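Local coordinates for putative angiotensinogen (Lampetra fluviatilis, PDB 5INW), which binds heparin, which promotes its inhibition of thrombin through a template mechanism, as a member of the serpin family of protease inhibitors, at residues A[119-124]-A[130-135]; A[287-290]-A[295-298]. The protein carries 1 engineered substitution. All coordinates share one frame; numbering follows the deposited sequence.

Interaction 1: residues A[119-124]-A[130-135]; sequences VVTAGA and AELDTA
L132 of helix 126-136 packs against V120, T121 and A124 at the C-terminal end of helix 110-122, a buried apolar contact between the two consecutive helices known in serpins as helices B and C. The interface is small, 188 Å² summed over both sides, and no hydrogen bond crosses it, so it rests on van der Waals fit. L132 supplies the largest share. Its CD1 branch reaches to 3.8 Å from V120 CG1, the two side chains crossing at about a right angle. V120 offers this methyl because CG1 lies anti to its backbone N (chi1 174°). Past the end of the helix, the chain turns with A124 N bonded to T121 O at 2.9 Å. There A124 CB adds a looser touch, 4.3 Å from L132 CD1.

T121 stands at the closest approach of the backbones, its CA 6.3 Å from that of L132, and the two side chains run past each other in opposite directions. The oxygen of T121 is what leans on the leucine: OG1 is 3.7 Å from L132 CB, with both leucine methyls also near. This polar atom is nevertheless satisfied, since chi1 of -57° sets it beside its own backbone N and it hydrogen-bonds to L117 O within the same helix. The hydroxyl thus serves the helix while the hydrocarbon of L132 covers it.

Around the pair, L379 touches V120 and A124, M369 and M372 meet L132, and I242 of strand 238-251 lies against V120, joining the contact to the large sheet. At the margin, the carboxylate of D133, with R129 as a long, weak ionic partner, brings OD1 to 3.6 Å from T121 CG2.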
loop_
_atom_site.group_PDB
_atom_site.type_symbol
_atom_site.label_atom_id
_atom_site.label_comp_id
_atom_site.label_asym_id
_atom_site.label_seq_id
_atom_site.Cartn_x
_atom_site.Cartn_y
_atom_site.Cartn_z
ATOM N N VAL A 119 14.389 -2.086 4.654
ATOM C CA VAL A 119 15.118 -2.041 5.914
ATOM C C VAL A 119 15.704 -3.446 6.227
ATOM O O VAL A 119 16.854 -3.605 6.551
ATOM C CB VAL A 119 14.212 -1.558 7.075
ATOM C CG1 VAL A 119 14.980 -1.630 8.386
ATOM C CG2 VAL A 119 13.730 -0.113 6.852
ATOM N N VAL A 120 14.891 -4.464 6.065
ATOM C CA VAL A 120 15.321 -5.848 6.269
ATOM C C VAL A 120 16.435 -6.191 5.279
ATOM O O VAL A 120 17.382 -6.918 5.615
ATOM C CB VAL A 120 14.101 -6.854 6.154
ATOM C CG1 VAL A 120 14.546 -8.322 6.211
ATOM C CG2 VAL A 120 13.086 -6.621 7.258
ATOM N N THR A 121 16.301 -5.696 4.055
ATOM C CA THR A 121 17.325 -5.973 3.033
ATOM C C THR A 121 18.679 -5.421 3.444
ATOM O O THR A 121 19.680 -6.071 3.303
ATOM C CB THR A 121 16.892 -5.397 1.665
ATOM O OG1 THR A 121 15.612 -5.966 1.315
ATOM C CG2 THR A 121 17.915 -5.696 0.616
ATOM N N ALA A 122 18.658 -4.217 3.997
ATOM C CA ALA A 122 19.835 -3.544 4.474
ATOM C C ALA A 122 20.582 -4.292 5.528
ATOM O O ALA A 122 21.789 -4.134 5.653
ATOM C CB ALA A 122 19.454 -2.176 5.002
ATOM N N GLY A 123 19.896 -5.122 6.288
ATOM C CA GLY A 123 20.558 -6.026 7.229
ATOM C C GLY A 123 20.747 -7.481 6.777
ATOM O O GLY A 123 21.203 -8.320 7.562
ATOM N N ALA A 124 20.393 -7.801 5.540
ATOM C CA ALA A 124 20.395 -9.185 5.134
ATOM C C ALA A 124 21.729 -9.454 4.588
ATOM O O ALA A 124 22.413 -8.551 4.080
ATOM C CB ALA A 124 19.349 -9.456 4.075
ATOM N N ALA A 130 19.866 -12.103 -1.195
ATOM C CA ALA A 130 19.618 -12.367 -2.643
ATOM C C ALA A 130 18.138 -12.432 -3.047
ATOM O O ALA A 130 17.690 -11.691 -3.932
ATOM C CB ALA A 130 20.332 -13.639 -3.098
ATOM N N GLU A 131 17.405 -13.337 -2.414
ATOM C CA GLU A 131 15.951 -13.451 -2.592
ATOM C C GLU A 131 15.253 -12.104 -2.504
ATOM O O GLU A 131 14.371 -11.783 -3.321
ATOM C CB GLU A 131 15.392 -14.334 -1.500
ATOM C CG GLU A 131 15.782 -15.792 -1.612
ATOM C CD GLU A 131 15.115 -16.662 -0.561
ATOM O OE1 GLU A 131 14.283 -16.138 0.249
ATOM O OE2 GLU A 131 15.410 -17.896 -0.549
ATOM N N LEU A 132 15.641 -11.347 -1.470
ATOM C CA LEU A 132 15.096 -10.004 -1.209
ATOM C C LEU A 132 15.416 -8.951 -2.287
ATOM O O LEU A 132 14.516 -8.180 -2.662
ATOM C CB LEU A 132 15.532 -9.491 0.180
ATOM C CG LEU A 132 14.626 -9.873 1.361
ATOM C CD1 LEU A 132 15.263 -9.498 2.678
ATOM C CD2 LEU A 132 13.287 -9.172 1.283
ATOM N N ASP A 133 16.680 -8.915 -2.753
ATOM C CA ASP A 133 17.088 -8.089 -3.914
ATOM C C ASP A 133 16.302 -8.470 -5.149
ATOM O O ASP A 133 15.799 -7.601 -5.854
ATOM C CB ASP A 133 18.570 -8.262 -4.286
ATOM C CG ASP A 133 19.555 -7.744 -3.221
ATOM O OD1 ASP A 133 19.256 -6.783 -2.505
ATOM O OD2 ASP A 133 20.679 -8.287 -3.145
ATOM N N THR A 134 16.173 -9.772 -5.429
ATOM C CA THR A 134 15.414 -10.177 -6.631
ATOM C C THR A 134 13.931 -9.722 -6.495
ATOM O O THR A 134 13.400 -9.099 -7.401
ATOM C CB THR A 134 15.651 -11.641 -7.076
ATOM O OG1 THR A 134 15.335 -12.538 -6.015
ATOM C CG2 THR A 134 17.107 -11.837 -7.476
ATOM N N ALA A 135 13.301 -9.911 -5.352
ATOM C CA ALA A 135 11.957 -9.408 -5.239
ATOM C C ALA A 135 11.848 -7.871 -5.443
ATOM O O ALA A 135 10.947 -7.402 -6.142
ATOM C CB ALA A 135 11.335 -9.849 -3.938
#

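Interaction 2: residues A[287-290]-A[295-298]; sequences YTQD and STVV
T288 and V297 face each other as an antiparallel hydrogen-bonded pair: T288 N donates to V297 O, and V297 N to T288 O, each at 3.0 Å, the second bond the straighter at 168°. D290 and S295 repeat the pattern, with D290 N at 2.8 Å from S295 O and a longer return bond from S295 N to D290 O. Between these pairs, Q289 bends at chi2 (-66°) to bring NE2 over T296, where OG1 accepts its N-H at 3.0 Å, tilted 23° from the amide plane. The strands form a β-hairpin, the first two strands of serpin sheet B, and 295-301 bonds on to 306-313 through T296 with V312 and V298 with V310. A valine in place of T296 would remove OG1 and is likely to leave Q289 NE2 without its acceptor across the hairpin, its amide then tethered less firmly. H314 NE2 hydrogen-bonds to Q289 OE1, so the amide has a second partner. D290 OD2 takes L293 N in the turn and OD1 takes W334 NE1 of helix 328-337; the W334 side chain also touches V297. On the face of Y287, T296 and V298 lies the separate C-terminal peptide chain, its V6 packed on T296 and V298, its P4 on Y287.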
loop_
_atom_site.group_PDB
_atom_site.type_symbol
_atom_site.label_atom_id
_atom_site.label_comp_id
_atom_site.label_asym_id
_atom_site.label_seq_id
_atom_site.Cartn_x
_atom_site.Cartn_y
_atom_site.Cartn_z
ATOM N N TYR A 287 -12.444 8.455 -19.251
ATOM C CA TYR A 287 -12.938 7.087 -19.110
ATOM C C TYR A 287 -12.683 6.360 -20.417
ATOM O O TYR A 287 -12.334 6.976 -21.415
ATOM C CB TYR A 287 -14.432 7.074 -18.785
ATOM C CG TYR A 287 -15.313 7.615 -19.887
ATOM C CD1 TYR A 287 -15.241 8.961 -20.234
ATOM C CD2 TYR A 287 -16.205 6.783 -20.599
ATOM C CE1 TYR A 287 -16.006 9.473 -21.265
ATOM C CE2 TYR A 287 -16.983 7.292 -21.624
ATOM C CZ TYR A 287 -16.887 8.637 -21.954
ATOM O OH TYR A 287 -17.660 9.187 -22.957
ATOM N N THR A 288 -12.838 5.047 -20.405
ATOM C CA THR A 288 -12.861 4.245 -21.628
ATOM C C THR A 288 -13.423 2.897 -21.312
ATOM O O THR A 288 -13.215 2.381 -20.203
ATOM C CB THR A 288 -11.459 3.935 -22.196
ATOM O OG1 THR A 288 -10.565 5.000 -21.889
ATOM C CG2 THR A 288 -11.529 3.714 -23.735
ATOM N N GLN A 289 -14.059 2.285 -22.309
ATOM C CA GLN A 289 -14.391 0.873 -22.209
ATOM C C GLN A 289 -13.150 0.027 -22.553
ATOM O O GLN A 289 -12.560 0.221 -23.615
ATOM C CB GLN A 289 -15.565 0.525 -23.118
ATOM C CG GLN A 289 -16.899 1.083 -22.642
ATOM C CD GLN A 289 -17.369 0.465 -21.330
ATOM O OE1 GLN A 289 -17.215 -0.742 -21.108
ATOM N NE2 GLN A 289 -17.924 1.293 -20.445
ATOM N N ASP A 290 -12.720 -0.858 -21.641
ATOM C CA ASP A 290 -11.762 -1.874 -22.015
ATOM C C ASP A 290 -12.547 -3.023 -22.655
ATOM O O ASP A 290 -13.221 -3.783 -21.943
ATOM C CB ASP A 290 -10.934 -2.357 -20.826
ATOM C CG ASP A 290 -9.719 -3.221 -21.259
ATOM O OD1 ASP A 290 -8.648 -3.147 -20.633
ATOM O OD2 ASP A 290 -9.826 -3.982 -22.255
ATOM N N SER A 295 -14.897 -4.376 -19.204
ATOM C CA SER A 295 -14.935 -3.560 -18.002
ATOM C C SER A 295 -14.679 -2.098 -18.309
ATOM O O SER A 295 -13.994 -1.749 -19.281
ATOM C CB SER A 295 -13.898 -4.072 -17.004
ATOM O OG SER A 295 -12.596 -3.839 -17.477
ATOM N N THR A 296 -15.282 -1.258 -17.482
ATOM C CA THR A 296 -15.191 0.192 -17.589
ATOM C C THR A 296 -14.009 0.696 -16.746
ATOM O O THR A 296 -13.868 0.307 -15.584
ATOM C CB THR A 296 -16.507 0.877 -17.064
ATOM O OG1 THR A 296 -17.677 0.234 -17.599
ATOM C CG2 THR A 296 -16.537 2.348 -17.430
ATOM N N VAL A 297 -13.183 1.571 -17.323
ATOM C CA VAL A 297 -12.069 2.238 -16.619
ATOM C C VAL A 297 -12.333 3.736 -16.512
ATOM O O VAL A 297 -12.733 4.357 -17.493
ATOM C CB VAL A 297 -10.737 2.036 -17.381
ATOM C CG1 VAL A 297 -9.584 2.808 -16.713
ATOM C CG2 VAL A 297 -10.416 0.546 -17.487
ATOM N N VAL A 298 -12.036 4.328 -15.353
ATOM C CA VAL A 298 -12.216 5.767 -15.138
ATOM C C VAL A 298 -11.157 6.332 -14.223
ATOM O O VAL A 298 -10.779 5.701 -13.248
ATOM C CB VAL A 298 -13.636 6.072 -14.577
ATOM C CG1 VAL A 298 -13.899 5.398 -13.248
ATOM C CG2 VAL A 298 -13.878 7.564 -14.421
#

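How the interactions relate
The two contacts lie far apart in one serpin fold, their centres 38 Å from each other and their nearest atoms about 25 Å, and they follow in series along the chain. Interaction 1 joins consecutive helices, 110-122 and 126-136, beside strand 238-251 of the large mixed sheet, which pairs with strand 405-417, consistent with the inserted reactive loop of a cleaved serpin. Interaction 2 belongs to a different, antiparallel sheet, serpin sheet B, of which this chain's strands 287-290, 295-301 and 306-313 are consecutive members. They do not touch: interaction 1 lies where two helices meet beside the large sheet, interaction 2 within the sheet against which the separate C-terminal peptide packs.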